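Local atomic coordinates of uncharacterized protein (Bacteroides eggerthii DSM 20697, PDB entry 4ECO), a protein that is of unknown function but, as a leucine-rich repeat protein, probably binds other proteins through the surface of its elongated solenoid. Residues L389-P393 with V417-D423; F448-F453 with N475-D479. All blocks are in the same frame, centred on the assembly; numbering follows the deposited sequence.

Both contacts join connecting segments from successive turns of the leucine-rich repeat solenoid. They share no segment, and their centres lie about 15 Å apart. Each is partly buried. Contact 1 is the more exposed, with exposed Val-417 and Lys-420 among its touching residues, while contact 2 has none exposed. The chemistry differs accordingly. Contact 1 centres on a tyrosine ring against backbone, with one direct hydrogen bond and three bridging waters. Contact 2 has two parts: a lysine ammonium group bonded to three acceptors, and, apart from it, a leucine methyl that touches two phenylalanine rings. The two contacts also touch: Asn-421 and Phe-422 of contact 1 pack against Pro-449 of contact 2.

Contact 1: residues L389-P393 with V417-D423; sequences LKYIP and VDGKNFD
Ile-392 N donates the one direct hydrogen bond of the contact, to Asn-421 O at 2.7 Å. The bond is nearly straight, 166° at the hydrogen. Asn-421 O also receives a CA-H...O contact from Tyr-391.

Tyr-391 gives up the most surface to the other segment, and its ring does most of the touching. Its CG lies beside its own backbone N (chi1 -48°), which lays the ring against the chain from Lys-420 to Asp-423. One face carries a CH-pi contact: Asp-423 CA stands 3.6 Å from the Tyr-391 ring centroid, almost on the ring normal. The Asp-423 carboxylate continues this layer, stacked with its plane 4° from that of the ring. Its OD1 is held by Leu-425 N. Lys-390 CB covers the opposite face of the ring, toward the rim. Lys-420 O approaches the edge near the ring plane.

Side-chain packing flanks the ring. Ile-392 and Phe-422 run side by side, with Ile-392 CD1 at 3.6 Å from Phe-422 CE1. Val-417 splits its branches: CG1 makes a van der Waals contact with Tyr-391 OH at 3.6 Å, and CG2 meets Lys-390 CG at 4.0 Å. The lysine tip leads elsewhere, to a salt bridge with Glu-413.

Three waters join backbone and hydroxyl groups across the contact. One links Lys-390 O, Lys-420 O and Val-417 N. A second lies in the plane of the tyrosine ring, 2.7 Å from Tyr-391 OH, and donates to Val-417 O. The third donates to Ile-392 O and accepts from Asp-423 N.

The segments belong to the loops that follow the parallel strands 381-383 and 404-408. They join consecutive turns of the solenoid. Asn-421 ND2 extends the link to Lys-447 O, and Ile-392 touches Leu-440, both in the loop after strand 435-439.

Contact 2: residues F448-F453 with N475-D479; sequences FPKELF and NSLKD
Lys-450 reaches across to residues 475-479 with its whole side chain. CG is anti to the backbone N (chi1 179°), and the chain stays extended beyond it. Lys-450 CB starts 3.5 Å from Ser-476 O. Lys-450 CG lies 3.3 Å from the same Ser-476 O. Lys-450 CD moves on to Asn-475 O, also at 3.3 Å, and Lys-450 CE passes 3.4 Å from Asp-479 OD1. The tip, NZ, makes three hydrogen bonds. Lys-450 NZ meets Asp-479 OD1 at 3.0 Å, nearly in line with the C-O bond, and this bond is part of a salt bridge. Lys-478 O and Asn-475 O each accept from Lys-450 NZ at 3.1 Å. Neither is met in its carbonyl plane: the nitrogen stands 40° out of the first and 54° out of the second. A methionine in place of Lys-450 would probably leave Asp-479 without its charged mate and the two carbonyl groups without this shared donor.

The acceptor side has its own bracing. Lys-478 NZ bonds to Asn-475 OD1 and Asp-479 O. Asp-506 OD2 accepts from the backbone N of both Ser-476 and Leu-477.

The apolar part turns on one leucine methyl. Leu-477 CD2 sits over the centre of the Phe-453 ring, 3.7 Å from its centroid, in a CH-pi contact. It also touches CE2 and CZ of Phe-448, whose side chain crosses the leucine at about a right angle.

Segment 448-453 leads into the short helix 451-454, in the connection between strands 435-439 and 461-463. Segment 475-479 follows strand 461-463 and ends in a short, weakly bonded strand at about 478-479, antiparallel to 482-483. The contact thus joins the connection after strand 435-439 to the one after strand 461-463, where the small hairpin lies.

Contact 1: residues L389-P393 with V417-D423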
loop_
_atom_site.group_PDB
_atom_site.type_symbol
_atom_site.label_atom_id
_atom_site.label_comp_id
_atom_site.label_asym_id
_atom_site.label_seq_id
_atom_site.Cartn_x
_atom_site.Cartn_y
_atom_site.Cartn_z
ATOM N N LEU A 389 -17.263 -4.627 -5.606
ATOM C CA LEU A 389 -17.098 -5.283 -6.911
ATOM C C LEU A 389 -17.970 -6.512 -7.046
ATOM O O LEU A 389 -17.914 -7.382 -6.173
ATOM C CB LEU A 389 -15.644 -5.699 -7.168
ATOM C CG LEU A 389 -14.589 -4.624 -7.403
ATOM C CD1 LEU A 389 -13.226 -5.273 -7.562
ATOM C CD2 LEU A 389 -14.910 -3.764 -8.631
ATOM N N LYS A 390 -18.752 -6.614 -8.146
ATOM C CA LYS A 390 -19.616 -7.785 -8.312
ATOM C C LYS A 390 -18.856 -8.917 -8.987
ATOM O O LYS A 390 -19.233 -10.087 -8.838
ATOM C CB LYS A 390 -20.920 -7.480 -9.115
ATOM C CG LYS A 390 -21.718 -6.225 -8.749
ATOM C CD LYS A 390 -22.075 -6.102 -7.274
ATOM C CE LYS A 390 -22.451 -4.667 -6.965
ATOM N NZ LYS A 390 -22.380 -4.380 -5.510
ATOM N N TYR A 391 -17.821 -8.573 -9.772
ATOM C CA TYR A 391 -17.074 -9.567 -10.547
ATOM C C TYR A 391 -15.578 -9.305 -10.547
ATOM O O TYR A 391 -15.157 -8.172 -10.276
ATOM C CB TYR A 391 -17.568 -9.546 -12.024
ATOM C CG TYR A 391 -19.069 -9.567 -12.237
ATOM C CD1 TYR A 391 -19.810 -10.731 -12.034
ATOM C CD2 TYR A 391 -19.735 -8.449 -12.720
ATOM C CE1 TYR A 391 -21.189 -10.770 -12.286
ATOM C CE2 TYR A 391 -21.113 -8.468 -12.962
ATOM C CZ TYR A 391 -21.837 -9.631 -12.749
ATOM O OH TYR A 391 -23.193 -9.631 -13.001
ATOM N N ILE A 392 -14.770 -10.332 -10.912
ATOM C CA ILE A 392 -13.320 -10.175 -11.069
ATOM C C ILE A 392 -13.109 -9.519 -12.445
ATOM O O ILE A 392 -13.614 -10.048 -13.448
ATOM C CB ILE A 392 -12.551 -11.510 -10.896
ATOM C CG1 ILE A 392 -12.768 -12.106 -9.482
ATOM C CG2 ILE A 392 -11.053 -11.318 -11.219
ATOM C CD1 ILE A 392 -12.456 -13.643 -9.356
ATOM N N PRO A 393 -12.439 -8.346 -12.518
ATOM C CA PRO A 393 -12.329 -7.636 -13.812
ATOM C C PRO A 393 -11.382 -8.305 -14.816
ATOM O O PRO A 393 -10.226 -8.599 -14.499
ATOM C CB PRO A 393 -11.807 -6.242 -13.417
ATOM C CG PRO A 393 -11.093 -6.461 -12.120
ATOM C CD PRO A 393 -11.841 -7.557 -11.418
ATOM N N VAL A 417 -24.053 -11.533 -7.577
ATOM C CA VAL A 417 -25.053 -11.435 -8.640
ATOM C C VAL A 417 -25.169 -12.788 -9.312
ATOM O O VAL A 417 -24.278 -13.182 -10.067
ATOM C CB VAL A 417 -24.778 -10.281 -9.655
ATOM C CG1 VAL A 417 -25.882 -10.196 -10.714
ATOM C CG2 VAL A 417 -24.634 -8.936 -8.941
ATOM N N ASP A 418 -26.249 -13.516 -8.972
ATOM C CA ASP A 418 -26.610 -14.843 -9.472
ATOM C C ASP A 418 -25.425 -15.854 -9.384
ATOM O O ASP A 418 -25.362 -16.799 -10.178
ATOM C CB ASP A 418 -27.152 -14.756 -10.934
ATOM C CG ASP A 418 -27.778 -16.052 -11.476
ATOM O OD1 ASP A 418 -28.784 -16.515 -10.900
ATOM O OD2 ASP A 418 -27.230 -16.619 -12.452
ATOM N N GLY A 419 -24.543 -15.681 -8.397
ATOM C CA GLY A 419 -23.401 -16.565 -8.177
ATOM C C GLY A 419 -22.325 -16.544 -9.253
ATOM O O GLY A 419 -21.545 -17.497 -9.368
ATOM N N LYS A 420 -22.254 -15.455 -10.043
ATOM C CA LYS A 420 -21.262 -15.314 -11.109
ATOM C C LYS A 420 -20.071 -14.520 -10.591
ATOM O O LYS A 420 -20.250 -13.421 -10.052
ATOM C CB LYS A 420 -21.878 -14.647 -12.363
ATOM C CG LYS A 420 -23.115 -15.353 -12.917
ATOM C CD LYS A 420 -22.843 -16.780 -13.383
ATOM C CE LYS A 420 -24.110 -17.573 -13.614
ATOM N NZ LYS A 420 -23.821 -19.032 -13.694
ATOM N N ASN A 421 -18.858 -15.088 -10.734
ATOM C CA ASN A 421 -17.613 -14.467 -10.264
ATOM C C ASN A 421 -17.018 -13.551 -11.336
ATOM O O ASN A 421 -16.144 -12.706 -11.041
ATOM C CB ASN A 421 -16.602 -15.539 -9.860
ATOM C CG ASN A 421 -17.146 -16.588 -8.922
ATOM O OD1 ASN A 421 -17.732 -16.288 -7.882
ATOM N ND2 ASN A 421 -16.986 -17.844 -9.287
ATOM N N PHE A 422 -17.502 -13.727 -12.594
ATOM C CA PHE A 422 -17.056 -12.971 -13.775
ATOM C C PHE A 422 -18.252 -12.484 -14.532
ATOM O O PHE A 422 -19.252 -13.198 -14.614
ATOM C CB PHE A 422 -16.154 -13.840 -14.673
ATOM C CG PHE A 422 -15.098 -14.625 -13.913
ATOM C CD1 PHE A 422 -13.927 -14.012 -13.474
ATOM C CD2 PHE A 422 -15.299 -15.967 -13.600
ATOM C CE1 PHE A 422 -12.968 -14.736 -12.755
ATOM C CE2 PHE A 422 -14.342 -16.682 -12.877
ATOM C CZ PHE A 422 -13.177 -16.063 -12.466
ATOM N N ASP A 423 -18.173 -11.244 -15.055
ATOM C CA ASP A 423 -19.280 -10.596 -15.780
ATOM C C ASP A 423 -19.776 -11.494 -16.889
ATOM O O ASP A 423 -19.007 -11.835 -17.788
ATOM C CB ASP A 423 -18.884 -9.213 -16.345
ATOM C CG ASP A 423 -20.034 -8.297 -16.751
ATOM O OD1 ASP A 423 -21.197 -8.792 -16.869
ATOM O OD2 ASP A 423 -19.776 -7.092 -16.976
HETATM O O HOH W 1 -21.450 -11.258 -8.955
HETATM O O HOH W 2 -24.119 -12.207 -12.744
HETATM O O HOH W 3 -15.481 -9.965 -15.305
#

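Contact 2: residues F448-F453 with N475-D479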
loop_
_atom_site.group_PDB
_atom_site.type_symbol
_atom_site.label_atom_id
_atom_site.label_comp_id
_atom_site.label_asym_id
_atom_site.label_seq_id
_atom_site.Cartn_x
_atom_site.Cartn_y
_atom_site.Cartn_z
ATOM N N PHE A 448 -17.121 -22.327 -7.278
ATOM C CA PHE A 448 -15.657 -22.269 -7.341
ATOM C C PHE A 448 -15.188 -21.551 -8.607
ATOM O O PHE A 448 -15.666 -21.880 -9.691
ATOM C CB PHE A 448 -15.046 -23.664 -7.265
ATOM C CG PHE A 448 -13.537 -23.663 -7.129
ATOM C CD1 PHE A 448 -12.933 -23.467 -5.896
ATOM C CD2 PHE A 448 -12.724 -23.878 -8.232
ATOM C CE1 PHE A 448 -11.547 -23.472 -5.775
ATOM C CE2 PHE A 448 -11.340 -23.869 -8.110
ATOM C CZ PHE A 448 -10.761 -23.665 -6.886
ATOM N N PRO A 449 -14.248 -20.584 -8.487
ATOM C CA PRO A 449 -13.791 -19.843 -9.691
ATOM C C PRO A 449 -12.825 -20.663 -10.585
ATOM O O PRO A 449 -11.636 -20.352 -10.707
ATOM C CB PRO A 449 -13.112 -18.595 -9.102
ATOM C CG PRO A 449 -12.649 -19.024 -7.733
ATOM C CD PRO A 449 -13.598 -20.092 -7.250
ATOM N N LYS A 450 -13.381 -21.684 -11.263
ATOM C CA LYS A 450 -12.691 -22.632 -12.147
ATOM C C LYS A 450 -11.962 -21.920 -13.286
ATOM O O LYS A 450 -10.875 -22.352 -13.677
ATOM C CB LYS A 450 -13.702 -23.656 -12.733
ATOM C CG LYS A 450 -13.074 -24.684 -13.687
ATOM C CD LYS A 450 -14.025 -25.784 -14.182
ATOM C CE LYS A 450 -13.372 -26.626 -15.254
ATOM N NZ LYS A 450 -14.105 -27.890 -15.512
ATOM N N GLU A 451 -12.558 -20.841 -13.816
ATOM C CA GLU A 451 -12.021 -20.077 -14.938
ATOM C C GLU A 451 -10.622 -19.482 -14.630
ATOM O O GLU A 451 -9.907 -19.127 -15.555
ATOM C CB GLU A 451 -12.997 -18.975 -15.359
ATOM C CG GLU A 451 -14.346 -19.486 -15.845
ATOM C CD GLU A 451 -15.448 -19.733 -14.825
ATOM O OE1 GLU A 451 -15.209 -19.602 -13.599
ATOM O OE2 GLU A 451 -16.576 -20.040 -15.275
ATOM N N LEU A 452 -10.205 -19.430 -13.361
ATOM C CA LEU A 452 -8.863 -18.960 -13.018
ATOM C C LEU A 452 -7.843 -19.992 -13.429
ATOM O O LEU A 452 -6.769 -19.658 -13.926
ATOM C CB LEU A 452 -8.747 -18.683 -11.502
ATOM C CG LEU A 452 -9.373 -17.400 -10.960
ATOM C CD1 LEU A 452 -9.374 -17.422 -9.450
ATOM C CD2 LEU A 452 -8.619 -16.168 -11.450
ATOM N N PHE A 453 -8.219 -21.265 -13.246
ATOM C CA PHE A 453 -7.403 -22.439 -13.498
ATOM C C PHE A 453 -7.519 -22.891 -14.960
ATOM O O PHE A 453 -6.484 -23.212 -15.557
ATOM C CB PHE A 453 -7.807 -23.564 -12.515
ATOM C CG PHE A 453 -7.608 -23.113 -11.081
ATOM C CD1 PHE A 453 -6.338 -23.108 -10.502
ATOM C CD2 PHE A 453 -8.665 -22.578 -10.347
ATOM C CE1 PHE A 453 -6.143 -22.621 -9.205
ATOM C CE2 PHE A 453 -8.463 -22.081 -9.053
ATOM C CZ PHE A 453 -7.208 -22.103 -8.493
ATOM N N ASN A 475 -15.295 -31.552 -11.352
ATOM C CA ASN A 475 -14.327 -30.870 -12.200
ATOM C C ASN A 475 -14.292 -29.368 -11.909
ATOM O O ASN A 475 -14.940 -28.567 -12.591
ATOM C CB ASN A 475 -14.629 -31.157 -13.658
ATOM C CG ASN A 475 -14.355 -32.584 -14.034
ATOM O OD1 ASN A 475 -13.230 -33.075 -13.928
ATOM N ND2 ASN A 475 -15.381 -33.271 -14.493
ATOM N N SER A 476 -13.531 -29.001 -10.867
ATOM C CA SER A 476 -13.389 -27.623 -10.433
ATOM C C SER A 476 -11.976 -27.110 -10.674
ATOM O O SER A 476 -11.804 -25.913 -10.897
ATOM C CB SER A 476 -13.752 -27.489 -8.961
ATOM O OG SER A 476 -15.129 -27.740 -8.720
ATOM N N LEU A 477 -10.965 -27.999 -10.625
ATOM C CA LEU A 477 -9.558 -27.637 -10.835
ATOM C C LEU A 477 -8.995 -28.312 -12.093
ATOM O O LEU A 477 -7.811 -28.148 -12.441
ATOM C CB LEU A 477 -8.730 -28.018 -9.610
ATOM C CG LEU A 477 -9.012 -27.204 -8.377
ATOM C CD1 LEU A 477 -8.682 -27.988 -7.140
ATOM C CD2 LEU A 477 -8.254 -25.900 -8.413
ATOM N N LYS A 478 -9.863 -29.067 -12.774
ATOM C CA LYS A 478 -9.525 -29.791 -13.988
ATOM C C LYS A 478 -10.789 -30.038 -14.826
ATOM O O LYS A 478 -11.906 -29.752 -14.369
ATOM C CB LYS A 478 -8.813 -31.121 -13.639
ATOM C CG LYS A 478 -9.666 -32.185 -12.929
ATOM C CD LYS A 478 -9.075 -33.571 -13.231
ATOM C CE LYS A 478 -9.948 -34.750 -12.877
ATOM N NZ LYS A 478 -11.091 -34.968 -13.810
ATOM N N ASP A 479 -10.588 -30.518 -16.075
ATOM C CA ASP A 479 -11.634 -31.018 -16.982
ATOM C C ASP A 479 -11.640 -32.539 -16.813
ATOM O O ASP A 479 -10.629 -33.092 -16.384
ATOM C CB ASP A 479 -11.415 -30.566 -18.446
ATOM C CG ASP A 479 -11.745 -29.105 -18.765
ATOM O OD1 ASP A 479 -12.421 -28.442 -17.935
ATOM O OD2 ASP A 479 -11.364 -28.640 -19.857
#